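Local coordinates for SPbeta prophage-derived uncharacterized protein YomS (Bacillus subtilis, PDB 6I5O) that is of unknown function, though as a product of the SPbeta prophage lytic cassette it may take part in host cell lysis, at residues Y57-N62 and K98-V103; T71-F76 and N86-F91. All coordinates share one frame; numbering follows the deposited sequence. Where two conformers were deposited one is given.

Interaction 1: residues Y57-N62 and K98-V103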
loop_
_atom_site.group_PDB
_atom_site.type_symbol
_atom_site.label_atom_id
_atom_site.label_comp_id
_atom_site.label_asym_id
_atom_site.label_seq_id
_atom_site.Cartn_x
_atom_site.Cartn_y
_atom_site.Cartn_z
ATOM N N TYR A 57 -13.410 4.796 17.524
ATOM C CA TYR A 57 -13.299 6.262 17.437
ATOM C C TYR A 57 -11.864 6.725 17.313
ATOM O O TYR A 57 -10.898 6.202 17.900
ATOM C CB TYR A 57 -13.876 6.933 18.697
ATOM C CG TYR A 57 -15.361 6.844 18.772
ATOM C CD1 TYR A 57 -16.170 7.557 17.935
ATOM C CD2 TYR A 57 -15.986 6.026 19.712
ATOM C CE1 TYR A 57 -17.540 7.554 18.003
ATOM C CE2 TYR A 57 -17.361 6.001 19.802
ATOM C CZ TYR A 57 -18.146 6.737 18.932
ATOM O OH TYR A 57 -19.512 6.716 18.995
ATOM N N ALA A 58 -11.715 7.769 16.505
ATOM C CA ALA A 58 -10.568 8.685 16.540
ATOM C C ALA A 58 -10.905 9.839 17.467
ATOM O O ALA A 58 -12.060 10.271 17.483
ATOM C CB ALA A 58 -10.240 9.159 15.158
ATOM N N VAL A 59 -9.920 10.308 18.222
ATOM C CA VAL A 59 -10.142 11.408 19.171
ATOM C C VAL A 59 -9.074 12.472 18.920
ATOM O O VAL A 59 -7.912 12.149 18.875
ATOM C CB VAL A 59 -10.120 10.905 20.626
ATOM C CG1 VAL A 59 -10.410 12.048 21.591
ATOM C CG2 VAL A 59 -11.082 9.766 20.821
ATOM N N ASP A 60 -9.490 13.723 18.799
ATOM C CA ASP A 60 -8.534 14.809 18.599
ATOM C C ASP A 60 -8.060 15.425 19.917
ATOM O O ASP A 60 -8.474 14.997 20.987
ATOM C CB ASP A 60 -9.070 15.833 17.589
ATOM C CG ASP A 60 -10.161 16.759 18.048
ATOM O OD1 ASP A 60 -10.440 16.782 19.273
ATOM O OD2 ASP A 60 -10.723 17.518 17.157
ATOM N N GLU A 61 -7.207 16.421 19.830
ATOM C CA GLU A 61 -6.551 17.044 21.018
ATOM C C GLU A 61 -7.593 17.741 21.885
ATOM O O GLU A 61 -7.271 18.017 23.041
ATOM C CB GLU A 61 -5.442 18.000 20.573
ATOM C CG GLU A 61 -4.134 17.241 20.335
ATOM C CD GLU A 61 -2.840 18.036 20.138
ATOM O OE1 GLU A 61 -2.821 18.742 19.094
ATOM O OE2 GLU A 61 -1.857 17.930 20.994
ATOM N N ASN A 62 -8.763 18.066 21.346
ATOM C CA ASN A 62 -9.847 18.730 22.125
ATOM C C ASN A 62 -10.844 17.721 22.686
ATOM O O ASN A 62 -11.797 18.116 23.343
ATOM C CB ASN A 62 -10.582 19.750 21.277
ATOM C CG ASN A 62 -9.657 20.856 20.841
ATOM O OD1 ASN A 62 -9.633 21.237 19.663
ATOM N ND2 ASN A 62 -8.801 21.317 21.740
ATOM N N LYS A 98 -5.363 10.404 18.922
ATOM C CA LYS A 98 -5.755 9.320 19.853
ATOM C C LYS A 98 -6.751 8.412 19.168
ATOM O O LYS A 98 -7.463 8.829 18.258
ATOM C CB LYS A 98 -6.433 9.860 21.096
ATOM C CG LYS A 98 -5.493 10.308 22.199
ATOM C CD LYS A 98 -6.266 10.906 23.347
ATOM C CE LYS A 98 -5.470 10.943 24.630
ATOM N NZ LYS A 98 -6.282 11.507 25.728
ATOM N N VAL A 99 -6.792 7.177 19.666
ATOM C CA VAL A 99 -7.896 6.259 19.296
ATOM C C VAL A 99 -8.527 5.712 20.575
ATOM O O VAL A 99 -7.848 5.610 21.620
ATOM C CB VAL A 99 -7.414 5.149 18.336
ATOM C CG1 VAL A 99 -7.019 5.706 16.983
ATOM C CG2 VAL A 99 -6.298 4.345 18.913
ATOM N N MET A 100 -9.781 5.352 20.448
ATOM C CA MET A 100 -10.637 4.908 21.556
ATOM C C MET A 100 -11.600 3.855 21.026
ATOM O O MET A 100 -12.091 3.984 19.912
ATOM C CB MET A 100 -11.405 6.108 22.118
ATOM C CG MET A 100 -12.513 5.670 23.055
ATOM S SD MET A 100 -13.727 6.965 23.408
ATOM C CE MET A 100 -12.644 7.976 24.346
ATOM N N PHE A 101 -11.847 2.820 21.819
ATOM C CA PHE A 101 -12.782 1.723 21.461
ATOM C C PHE A 101 -13.816 1.641 22.557
ATOM O O PHE A 101 -13.486 1.063 23.622
ATOM C CB PHE A 101 -12.003 0.423 21.295
ATOM C CG PHE A 101 -11.184 0.494 20.052
ATOM C CD1 PHE A 101 -9.948 1.147 20.030
ATOM C CD2 PHE A 101 -11.727 0.089 18.832
ATOM C CE1 PHE A 101 -9.306 1.404 18.835
ATOM C CE2 PHE A 101 -11.060 0.309 17.653
ATOM C CZ PHE A 101 -9.871 0.976 17.653
ATOM N N GLU A 102 -14.966 2.234 22.343
ATOM C CA GLU A 102 -15.989 2.397 23.387
ATOM C C GLU A 102 -16.830 1.120 23.479
ATOM O O GLU A 102 -17.376 0.666 22.452
ATOM C CB GLU A 102 -16.910 3.554 23.040
ATOM C CG GLU A 102 -18.015 3.751 24.082
ATOM C CD GLU A 102 -18.826 4.995 23.896
ATOM O OE1 GLU A 102 -18.499 5.807 22.986
ATOM O OE2 GLU A 102 -19.653 5.265 24.783
ATOM N N VAL A 103 -16.969 0.588 24.707
ATOM C CA VAL A 103 -17.975 -0.457 24.978
ATOM C C VAL A 103 -19.285 0.283 25.200
ATOM O O VAL A 103 -19.458 0.893 26.286
ATOM C CB VAL A 103 -17.561 -1.335 26.168
ATOM C CG1 VAL A 103 -18.657 -2.309 26.535
ATOM C CG2 VAL A 103 -16.246 -2.038 25.902
HETATM O O HOH W 1 -20.709 6.133 21.250
#
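Tyr57 and Met100 form a hydrogen-bonded antiparallel pair. Tyr57 N donates to Met100 O at 2.8 Å, and Met100 N returns a bond to Tyr57 O at 2.9 Å. The next such pair is Val59 with Lys98. Val59 N reaches Lys98 O at 2.9 Å, while the return bond from Lys98 N is weak. Ala58 and Val99 form the non-hydrogen-bonded pair between them, and Val99 CA closes on Tyr57 O at 3.3 Å in a CA-H...O contact.

Tyr57, Val59, Lys98 and Met100 share one face of the sheet. With Val59 CG1 anti to the backbone N (chi1 -178°), CG2 is the branch anti to the carbonyl carbon, and it is this one that packs on Met100 CB at 3.9 Å. Glu102 OE1 comes to 3.4 Å from Tyr57 CE2, with the carboxylate and ring planes 42° apart. A water joins the two polar ends: it lies 2.6 Å from Tyr57 OH and donates to Glu102 OE1.

Lys65 forms a salt bridge with Glu102 and a cation-pi contact with the Tyr57 ring. Lys98 NZ forms a salt bridge with Glu32. Asp60 begins an Asx turn just past the strand end and forms a salt bridge with Lys44 of a second subunit. Strand 51-59 pairs with strand 65-72 as well as with 98-107, and Ala58 shares backbone hydrogen bonds with Thr66. On the other face of the sheet, Ala58 rests on Leu96 and Val99 on Leu41 of strand 40-46.

Interaction 2: residues T71-F76 and N86-F91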
loop_
_atom_site.group_PDB
_atom_site.type_symbol
_atom_site.label_atom_id
_atom_site.label_comp_id
_atom_site.label_asym_id
_atom_site.label_seq_id
_atom_site.Cartn_x
_atom_site.Cartn_y
_atom_site.Cartn_z
ATOM N N THR A 71 -10.856 -2.407 9.033
ATOM C CA THR A 71 -11.040 -3.612 8.196
ATOM C C THR A 71 -11.005 -4.853 9.074
ATOM O O THR A 71 -10.050 -5.044 9.818
ATOM C CB THR A 71 -10.007 -3.690 7.085
ATOM O OG1 THR A 71 -10.053 -2.452 6.341
ATOM C CG2 THR A 71 -10.241 -4.860 6.173
ATOM N N ASN A 72 -12.043 -5.680 8.950
ATOM C CA ASN A 72 -12.134 -6.946 9.717
ATOM C C ASN A 72 -11.178 -7.948 9.067
ATOM O O ASN A 72 -11.339 -8.210 7.852
ATOM C CB ASN A 72 -13.589 -7.386 9.735
ATOM C CG ASN A 72 -13.872 -8.638 10.501
ATOM O OD1 ASN A 72 -13.035 -9.544 10.587
ATOM N ND2 ASN A 72 -15.082 -8.745 11.073
ATOM N N LYS A 73 -10.263 -8.506 9.841
ATOM C CA LYS A 73 -9.249 -9.415 9.244
ATOM C C LYS A 73 -9.854 -10.762 8.875
ATOM O O LYS A 73 -9.174 -11.512 8.130
ATOM C CB LYS A 73 -8.059 -9.631 10.164
ATOM C CG LYS A 73 -7.265 -8.393 10.431
ATOM C CD LYS A 73 -6.021 -8.615 11.216
ATOM C CE LYS A 73 -4.876 -9.160 10.436
ATOM N NZ LYS A 73 -4.318 -8.069 9.584
ATOM N N THR A 74 -11.052 -11.109 9.312
ATOM C CA THR A 74 -11.682 -12.398 8.973
ATOM C C THR A 74 -12.240 -12.349 7.563
ATOM O O THR A 74 -12.124 -13.369 6.810
ATOM C CB THR A 74 -12.723 -12.827 10.008
ATOM O OG1 THR A 74 -11.998 -13.136 11.215
ATOM C CG2 THR A 74 -13.509 -14.026 9.546
ATOM N N ASP A 75 -12.916 -11.282 7.199
ATOM C CA ASP A 75 -13.671 -11.266 5.923
ATOM C C ASP A 75 -13.403 -10.006 5.083
ATOM O O ASP A 75 -14.108 -9.809 4.084
ATOM C CB ASP A 75 -15.141 -11.431 6.248
ATOM C CG ASP A 75 -15.722 -10.357 7.147
ATOM O OD1 ASP A 75 -15.037 -9.335 7.407
ATOM O OD2 ASP A 75 -16.863 -10.548 7.660
ATOM N N PHE A 76 -12.478 -9.159 5.499
ATOM C CA PHE A 76 -12.143 -7.879 4.840
ATOM C C PHE A 76 -13.355 -6.941 4.809
ATOM O O PHE A 76 -13.296 -5.982 4.029
ATOM C CB PHE A 76 -11.540 -8.117 3.445
ATOM C CG PHE A 76 -10.192 -8.772 3.482
ATOM C CD1 PHE A 76 -9.182 -8.250 4.257
ATOM C CD2 PHE A 76 -9.943 -9.954 2.827
ATOM C CE1 PHE A 76 -7.922 -8.826 4.295
ATOM C CE2 PHE A 76 -8.679 -10.518 2.836
ATOM C CZ PHE A 76 -7.668 -9.973 3.586
ATOM N N ASN A 86 -14.409 -12.081 19.235
ATOM C CA ASN A 86 -13.391 -12.894 18.524
ATOM C C ASN A 86 -13.142 -12.310 17.126
ATOM O O ASN A 86 -13.342 -13.037 16.107
ATOM C CB ASN A 86 -13.757 -14.372 18.489
ATOM C CG ASN A 86 -12.584 -15.189 17.979
ATOM O OD1 ASN A 86 -11.455 -14.718 18.077
ATOM N ND2 ASN A 86 -12.864 -16.382 17.480
ATOM N N GLU A 87 -12.774 -11.051 17.097
ATOM C CA GLU A 87 -12.481 -10.384 15.809
ATOM C C GLU A 87 -11.244 -9.523 15.959
ATOM O O GLU A 87 -11.005 -8.913 17.033
ATOM C CB GLU A 87 -13.587 -9.413 15.382
ATOM C CG GLU A 87 -14.845 -10.072 14.971
ATOM C CD GLU A 87 -15.919 -9.103 14.502
ATOM O OE1 GLU A 87 -15.968 -7.970 15.001
ATOM O OE2 GLU A 87 -16.733 -9.577 13.694
ATOM N N TYR A 88 -10.493 -9.450 14.852
ATOM C CA TYR A 88 -9.418 -8.463 14.683
ATOM C C TYR A 88 -9.899 -7.381 13.710
ATOM O O TYR A 88 -10.441 -7.708 12.621
ATOM C CB TYR A 88 -8.170 -9.117 14.102
ATOM C CG TYR A 88 -7.447 -10.015 15.080
ATOM C CD1 TYR A 88 -6.482 -9.551 15.959
ATOM C CD2 TYR A 88 -7.672 -11.368 15.017
ATOM C CE1 TYR A 88 -5.789 -10.396 16.815
ATOM C CE2 TYR A 88 -6.985 -12.228 15.863
ATOM C CZ TYR A 88 -6.059 -11.763 16.753
ATOM O OH TYR A 88 -5.378 -12.645 17.551
ATOM N N TRP A 89 -9.586 -6.129 14.045
ATOM C CA TRP A 89 -9.889 -4.989 13.160
ATOM C C TRP A 89 -8.617 -4.182 12.963
ATOM O O TRP A 89 -7.935 -3.815 13.944
ATOM C CB TRP A 89 -10.963 -4.111 13.781
ATOM C CG TRP A 89 -12.308 -4.721 13.780
ATOM C CD1 TRP A 89 -12.836 -5.549 14.734
ATOM C CD2 TRP A 89 -13.322 -4.565 12.786
ATOM N NE1 TRP A 89 -14.097 -5.937 14.365
ATOM C CE2 TRP A 89 -14.411 -5.345 13.174
ATOM C CE3 TRP A 89 -13.400 -3.836 11.583
ATOM C CZ2 TRP A 89 -15.596 -5.398 12.445
ATOM C CZ3 TRP A 89 -14.554 -3.907 10.842
ATOM C CH2 TRP A 89 -15.652 -4.647 11.297
ATOM N N ASP A 90 -8.329 -3.855 11.710
ATOM C CA ASP A 90 -7.121 -3.111 11.298
ATOM C C ASP A 90 -7.464 -1.655 10.982
ATOM O O ASP A 90 -8.465 -1.399 10.294
ATOM C CB ASP A 90 -6.512 -3.720 10.058
ATOM C CG ASP A 90 -5.741 -4.974 10.252
ATOM O OD1 ASP A 90 -5.420 -5.312 11.430
ATOM O OD2 ASP A 90 -5.582 -5.663 9.207
ATOM N N PHE A 91 -6.608 -0.766 11.452
ATOM C CA PHE A 91 -6.826 0.686 11.280
ATOM C C PHE A 91 -5.544 1.356 10.862
ATOM O O PHE A 91 -4.467 1.016 11.332
ATOM C CB PHE A 91 -7.281 1.349 12.579
ATOM C CG PHE A 91 -8.531 0.772 13.166
ATOM C CD1 PHE A 91 -8.504 -0.334 13.989
ATOM C CD2 PHE A 91 -9.763 1.303 12.805
ATOM C CE1 PHE A 91 -9.665 -0.863 14.487
ATOM C CE2 PHE A 91 -10.936 0.776 13.313
ATOM C CZ PHE A 91 -10.875 -0.314 14.134
HETATM O O HOH W 2 -8.523 -0.442 7.562
HETATM O O HOH W 3 -11.550 -10.807 12.648
HETATM O O HOH W 4 -14.056 -13.372 13.251
#
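An antiparallel strand pair running out into an Asx turn brings Thr71 and Asn72 against Asp90 and Trp89. Thr71 and Asp90 are the hydrogen-bonded pair: Thr71 N donates to Asp90 O, and Asp90 N to Thr71 O. Just past the strand end, Lys73 N donates to Tyr88 O at 2.9 Å. A water 2.8 Å from Thr71 OG1 also donates to Asp90 O.

Asn72 and Trp89 form the non-hydrogen-bonded pair. Asn72 CB sits 3.7 Å from the centroid of the indole six-membered ring, over its face, as a CH-pi contact. CG is anti to the backbone N (chi1 -179°), and the amide it carries is inclined 52° to the indole. ND2 makes a weak bond to Glu87 OE2. Glu87 OE1 lies at the indole edge and accepts from Trp89 NE1 at 2.8 Å; Thr82 also bonds this oxygen.

Asn72 OD1 closes the Asx turn by accepting from Thr74 N at 2.8 Å, as the chain leaves strand 65-72. A water donates to the same oxygen and to Thr74 OG1, and accepts from Tyr88 N. At the start of the other strand, Asn86 and Glu87 both face Ile45 in a G1 beta bulge.

On the face away from Trp89, Lys73 packs CD on Tyr88 CB at 3.6 Å. Its chain bends at chi3 and again at chi4 (74°), which places NZ, and NZ meets the syn lone pair of Asp90 OD2 at 2.7 Å in a salt bridge. Thr42 bonds the other oxygen, OD1. Lys73 NZ also donates to Asp92 O of a third subunit. Asn86 bonds Thr66 and Lys65 of that same subunit.

Overall arrangement
From the N terminus, the chain first enters interaction 1 on strand 51-59. It turns back into strand 65-72, whose end begins interaction 2. Strand 87-92 then returns and closes that short loop, with nine residues between the two segments. Strand 98-107 follows and closes the longer loop of interaction 1, so the pairing of 71-76 with 86-91 lies wholly within it. Strands 51-59 and 65-72 are also neighbours in the antiparallel sheet. The contact centres are about 19 Å apart, on opposite sides of the chain's centre. Phe101 and Phe91 bridge them, meeting edge-to-face, with Phe56 touching both rings.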